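Local coordinates for protein probable zinc protease PqqL (Escherichia coli, PDB 6OFS) that is probably a periplasmic zinc-dependent metalloendopeptidase of the M16 family, expected to cut peptide substrates with one zinc ion per subunit, at residues Q636-R641 / K712-A717; T718-V723 / V895-G900. All coordinates share one frame; numbering follows the deposited sequence.

Contact 1. Residues Q636-R641 / K712-A717; sequences QMYETR and KPLTRA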
# COMPACT_ATOMS: atom_id res chain seq x y z
N GLN A 636 -1.28 3.47 36.81
CA GLN A 636 -1.17 2.57 37.97
C GLN A 636 -2.51 2.53 38.69
O GLN A 636 -2.96 1.46 39.10
CB GLN A 636 -0.04 3.02 38.91
CG GLN A 636 0.52 1.90 39.76
CD GLN A 636 1.33 2.39 40.94
OE1 GLN A 636 2.45 2.88 40.80
NE2 GLN A 636 0.79 2.23 42.13
N MET A 637 -3.19 3.68 38.76
CA MET A 637 -4.50 3.80 39.39
C MET A 637 -5.59 3.08 38.60
O MET A 637 -6.47 2.47 39.20
CB MET A 637 -4.86 5.27 39.64
CG MET A 637 -4.16 5.87 40.86
SD MET A 637 -4.27 4.87 42.37
CE MET A 637 -2.60 4.32 42.49
N TYR A 638 -5.52 3.17 37.26
CA TYR A 638 -6.43 2.53 36.31
C TYR A 638 -6.41 1.03 36.59
O TYR A 638 -7.46 0.42 36.79
CB TYR A 638 -5.97 2.87 34.88
CG TYR A 638 -6.79 2.31 33.73
CD1 TYR A 638 -8.16 2.55 33.63
CD2 TYR A 638 -6.18 1.63 32.68
CE1 TYR A 638 -8.91 2.07 32.56
CE2 TYR A 638 -6.91 1.17 31.59
CZ TYR A 638 -8.27 1.38 31.54
OH TYR A 638 -8.99 0.91 30.46
N GLU A 639 -5.19 0.46 36.72
CA GLU A 639 -4.91 -0.93 37.05
C GLU A 639 -5.26 -1.27 38.51
O GLU A 639 -5.27 -2.45 38.87
CB GLU A 639 -3.42 -1.26 36.78
CG GLU A 639 -3.03 -1.27 35.31
CD GLU A 639 -1.61 -1.71 35.02
OE1 GLU A 639 -0.83 -0.88 34.50
OE2 GLU A 639 -1.28 -2.88 35.30
N THR A 640 -5.49 -0.25 39.36
CA THR A 640 -5.81 -0.44 40.78
C THR A 640 -7.33 -0.58 40.96
O THR A 640 -7.78 -1.49 41.65
CB THR A 640 -5.13 0.66 41.63
OG1 THR A 640 -3.71 0.50 41.55
CG2 THR A 640 -5.55 0.63 43.09
N ARG A 641 -8.10 0.33 40.33
CA ARG A 641 -9.56 0.37 40.29
C ARG A 641 -10.17 -0.91 39.65
O ARG A 641 -11.30 -1.28 39.99
CB ARG A 641 -10.00 1.54 39.43
CG ARG A 641 -10.04 2.88 40.14
CD ARG A 641 -10.83 3.86 39.30
NE ARG A 641 -10.05 4.34 38.16
CZ ARG A 641 -10.58 4.76 37.02
NH1 ARG A 641 -11.90 4.76 36.85
NH2 ARG A 641 -9.79 5.19 36.03
N LYS A 712 -17.58 -6.58 26.94
CA LYS A 712 -17.54 -6.96 28.35
C LYS A 712 -16.96 -5.75 29.07
O LYS A 712 -15.86 -5.30 28.71
CB LYS A 712 -16.64 -8.20 28.58
CG LYS A 712 -17.24 -9.53 28.14
CD LYS A 712 -18.29 -10.06 29.12
CE LYS A 712 -19.06 -11.23 28.57
NZ LYS A 712 -18.27 -12.49 28.63
N PRO A 713 -17.68 -5.14 30.05
CA PRO A 713 -17.09 -4.00 30.76
C PRO A 713 -15.92 -4.50 31.59
O PRO A 713 -15.86 -5.69 31.92
CB PRO A 713 -18.22 -3.49 31.67
CG PRO A 713 -19.45 -4.28 31.28
CD PRO A 713 -18.99 -5.52 30.62
N LEU A 714 -14.97 -3.60 31.91
CA LEU A 714 -13.82 -3.98 32.73
C LEU A 714 -14.29 -4.54 34.08
O LEU A 714 -15.26 -4.04 34.65
CB LEU A 714 -12.88 -2.78 32.96
CG LEU A 714 -12.22 -2.15 31.74
CD1 LEU A 714 -11.60 -0.82 32.10
CD2 LEU A 714 -11.17 -3.08 31.12
N THR A 715 -13.63 -5.61 34.54
CA THR A 715 -13.93 -6.24 35.83
C THR A 715 -13.43 -5.27 36.87
O THR A 715 -12.25 -4.92 36.86
CB THR A 715 -13.21 -7.62 35.92
OG1 THR A 715 -13.75 -8.50 34.94
CG2 THR A 715 -13.31 -8.26 37.32
N ARG A 716 -14.32 -4.79 37.74
CA ARG A 716 -13.96 -3.86 38.81
C ARG A 716 -13.28 -4.61 39.95
O ARG A 716 -13.64 -5.76 40.20
CB ARG A 716 -15.20 -3.13 39.31
CG ARG A 716 -15.61 -1.96 38.43
CD ARG A 716 -16.57 -2.35 37.34
NE ARG A 716 -17.20 -1.18 36.73
CZ ARG A 716 -17.05 -0.81 35.46
NH1 ARG A 716 -16.29 -1.53 34.64
NH2 ARG A 716 -17.67 0.27 35.00
N ALA A 717 -12.27 -3.98 40.59
CA ALA A 717 -11.54 -4.56 41.73
C ALA A 717 -12.52 -4.69 42.91
O ALA A 717 -13.24 -3.75 43.23
CB ALA A 717 -10.36 -3.68 42.12
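R641 closes helix 629-641, and its carbonyl oxygen is met by the backbone N of A717. The two pieces belong to the C-terminal half of this M16 peptidase, where the helix end meets the loop that leads into strand 721-728, an outer strand of a five-stranded mixed sheet. A717 N donates to R641 O at 2.9 Å in a nearly straight bond (169° at the hydrogen), and its CB lies beside the last carbonyls of the helix, 3.4 Å from T640 O. Between these two segments A717 supplies the one hydrogen bond, with its methyl packed alongside.

The second touch is made by Y638, best followed outward from CB. There CG is anti to the backbone N (chi1 180°), a turn that sends the ring out from the helix towards the loop. Along the ring CE1 makes the apolar contact, 4.0 Å from L714 CD1, and CZ comes equally near. OH at the tip comes nearest, 3.5 Å from L714 CD1, a van der Waals touch of the hydroxyl oxygen on the methyl. The two side chains cross at about a right angle, and the methyl approaches the ring obliquely.

Both pieces have charged partners further out. In the loop, R716 NE and NH2 form salt bridges with D792 and D787; on the helix, R641 makes a cation-pi contact with W738. T640 OG1 donates back to Q636 O, above the plane of that carbonyl, which satisfies the hydroxyl within its own helix. R716 also folds back on its own segment: NH1 donates to L714 O at 2.7 Å, with that oxygen close to the guanidinium plane.

Contact 2. Residues T718-V723 / V895-G900; sequences TDNASV and VNTYTG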
# COMPACT_ATOMS: atom_id res chain seq x y z
N THR A 718 -12.58 -5.89 43.48
CA THR A 718 -13.47 -6.26 44.59
C THR A 718 -12.99 -5.65 45.92
O THR A 718 -13.82 -5.43 46.79
CB THR A 718 -13.68 -7.80 44.61
OG1 THR A 718 -14.34 -8.20 45.82
CG2 THR A 718 -12.38 -8.60 44.44
N ASP A 719 -11.70 -5.35 46.06
CA ASP A 719 -11.17 -4.75 47.29
C ASP A 719 -10.68 -3.34 47.08
O ASP A 719 -10.14 -3.02 46.02
CB ASP A 719 -10.02 -5.59 47.87
CG ASP A 719 -10.46 -6.93 48.44
OD1 ASP A 719 -11.21 -6.93 49.46
OD2 ASP A 719 -10.06 -7.98 47.86
N ASN A 720 -10.84 -2.52 48.14
CA ASN A 720 -10.39 -1.13 48.22
C ASN A 720 -8.88 -1.08 48.22
O ASN A 720 -8.23 -2.04 48.65
CB ASN A 720 -10.87 -0.53 49.53
CG ASN A 720 -12.33 -0.16 49.58
OD1 ASN A 720 -13.14 -0.54 48.73
ND2 ASN A 720 -12.69 0.60 50.60
N ALA A 721 -8.32 0.06 47.78
CA ALA A 721 -6.87 0.28 47.80
C ALA A 721 -6.55 1.73 48.10
O ALA A 721 -7.26 2.62 47.63
CB ALA A 721 -6.25 -0.15 46.49
N SER A 722 -5.54 1.96 48.93
CA SER A 722 -5.07 3.29 49.31
C SER A 722 -3.58 3.30 49.04
O SER A 722 -2.77 2.92 49.90
CB SER A 722 -5.39 3.58 50.77
OG SER A 722 -6.80 3.57 50.94
N VAL A 723 -3.22 3.65 47.80
CA VAL A 723 -1.86 3.66 47.29
C VAL A 723 -1.19 5.02 47.44
O VAL A 723 -1.84 6.06 47.29
CB VAL A 723 -1.85 3.18 45.81
CG1 VAL A 723 -0.44 2.82 45.34
CG2 VAL A 723 -2.80 2.01 45.59
N VAL A 895 -19.68 0.82 47.28
CA VAL A 895 -19.34 -0.59 47.25
C VAL A 895 -17.79 -0.69 47.32
O VAL A 895 -17.26 -1.66 47.86
CB VAL A 895 -19.99 -1.31 46.02
CG1 VAL A 895 -19.62 -0.65 44.70
CG2 VAL A 895 -19.69 -2.81 45.99
N ASN A 896 -17.07 0.34 46.81
CA ASN A 896 -15.61 0.43 46.83
C ASN A 896 -15.07 1.86 46.79
O ASN A 896 -15.64 2.72 46.14
CB ASN A 896 -15.01 -0.33 45.66
CG ASN A 896 -14.94 -1.83 45.82
OD1 ASN A 896 -15.55 -2.58 45.05
ND2 ASN A 896 -14.19 -2.30 46.80
N THR A 897 -13.92 2.09 47.46
CA THR A 897 -13.20 3.36 47.42
C THR A 897 -11.73 3.11 47.06
O THR A 897 -11.06 2.32 47.73
CB THR A 897 -13.35 4.24 48.68
OG1 THR A 897 -12.60 3.68 49.76
CG2 THR A 897 -14.80 4.48 49.09
N TYR A 898 -11.24 3.75 45.99
CA TYR A 898 -9.85 3.62 45.57
C TYR A 898 -9.16 4.98 45.70
O TYR A 898 -9.65 6.00 45.18
CB TYR A 898 -9.70 3.03 44.16
CG TYR A 898 -10.69 1.92 43.84
CD1 TYR A 898 -10.43 0.60 44.18
CD2 TYR A 898 -11.89 2.20 43.18
CE1 TYR A 898 -11.34 -0.42 43.90
CE2 TYR A 898 -12.79 1.19 42.86
CZ TYR A 898 -12.51 -0.12 43.21
OH TYR A 898 -13.42 -1.09 42.90
N THR A 899 -8.06 5.01 46.47
CA THR A 899 -7.32 6.23 46.77
C THR A 899 -5.89 6.13 46.26
O THR A 899 -5.24 5.10 46.41
CB THR A 899 -7.43 6.57 48.25
OG1 THR A 899 -8.82 6.49 48.59
CG2 THR A 899 -6.91 7.98 48.58
N GLY A 900 -5.45 7.21 45.64
CA GLY A 900 -4.12 7.32 45.07
C GLY A 900 -3.49 8.65 45.39
O GLY A 900 -4.10 9.70 45.17
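The side-chain amides of N720 and N896 meet with their planes 63° apart. N896 spends both N-H bonds of ND2 in its own amide plane: one goes to N720 OD1 at 2.8 Å, arriving in the plane of that carbonyl, the other to T718 O at 3.2 Å, from above the carbonyl plane. N720 CG lies anti to its carbonyl carbon (chi1 -76°), which brings the amide over to the backbone of T897. There N720 OD1 takes a second donor, T897 N at 3.0 Å, which comes from above its plane, so two bonds grip this oxygen. An alanine in place of N896 is likely to leave T718 O and N720 OD1 each short of a donor and R740 without the OD1 it now binds. Beyond this amide cluster the two strands run as parallel neighbours in the mixed sheet, strand 721-728 at its border beside 896-904, while V895 and N896 form a classic beta bulge against R740. T899 sits between two bonds, its N donating to A721 O and its O accepting from V723 N, both 2.8 Å. A721, V723 and Y898 share the face covered by helix 629-641. The Y898 ring edge at CE1 lies 3.6 Å from D719 O, and its OH binds A717 O.

Overall arrangement
Contacts 1 and 2 follow one another along the chain, since A717 ends one segment and T718 begins the next, and their centres are 11 Å apart. They are joined directly: Y898 OH approaches A717 O at 2.7 Å, a probable hydrogen bond from the sheet to the loop held by the helix end. The same helix packs on the strand pair, with T640 CG2 3.6 Å from A721 CB and Q636 NE2 3.5 Å from V723 CG1. Together they set helix 629-641, the loop and two parallel strands against one another. Both lie away from the zinc site at H54 and H58 and join parts of the C-terminal half of the fold.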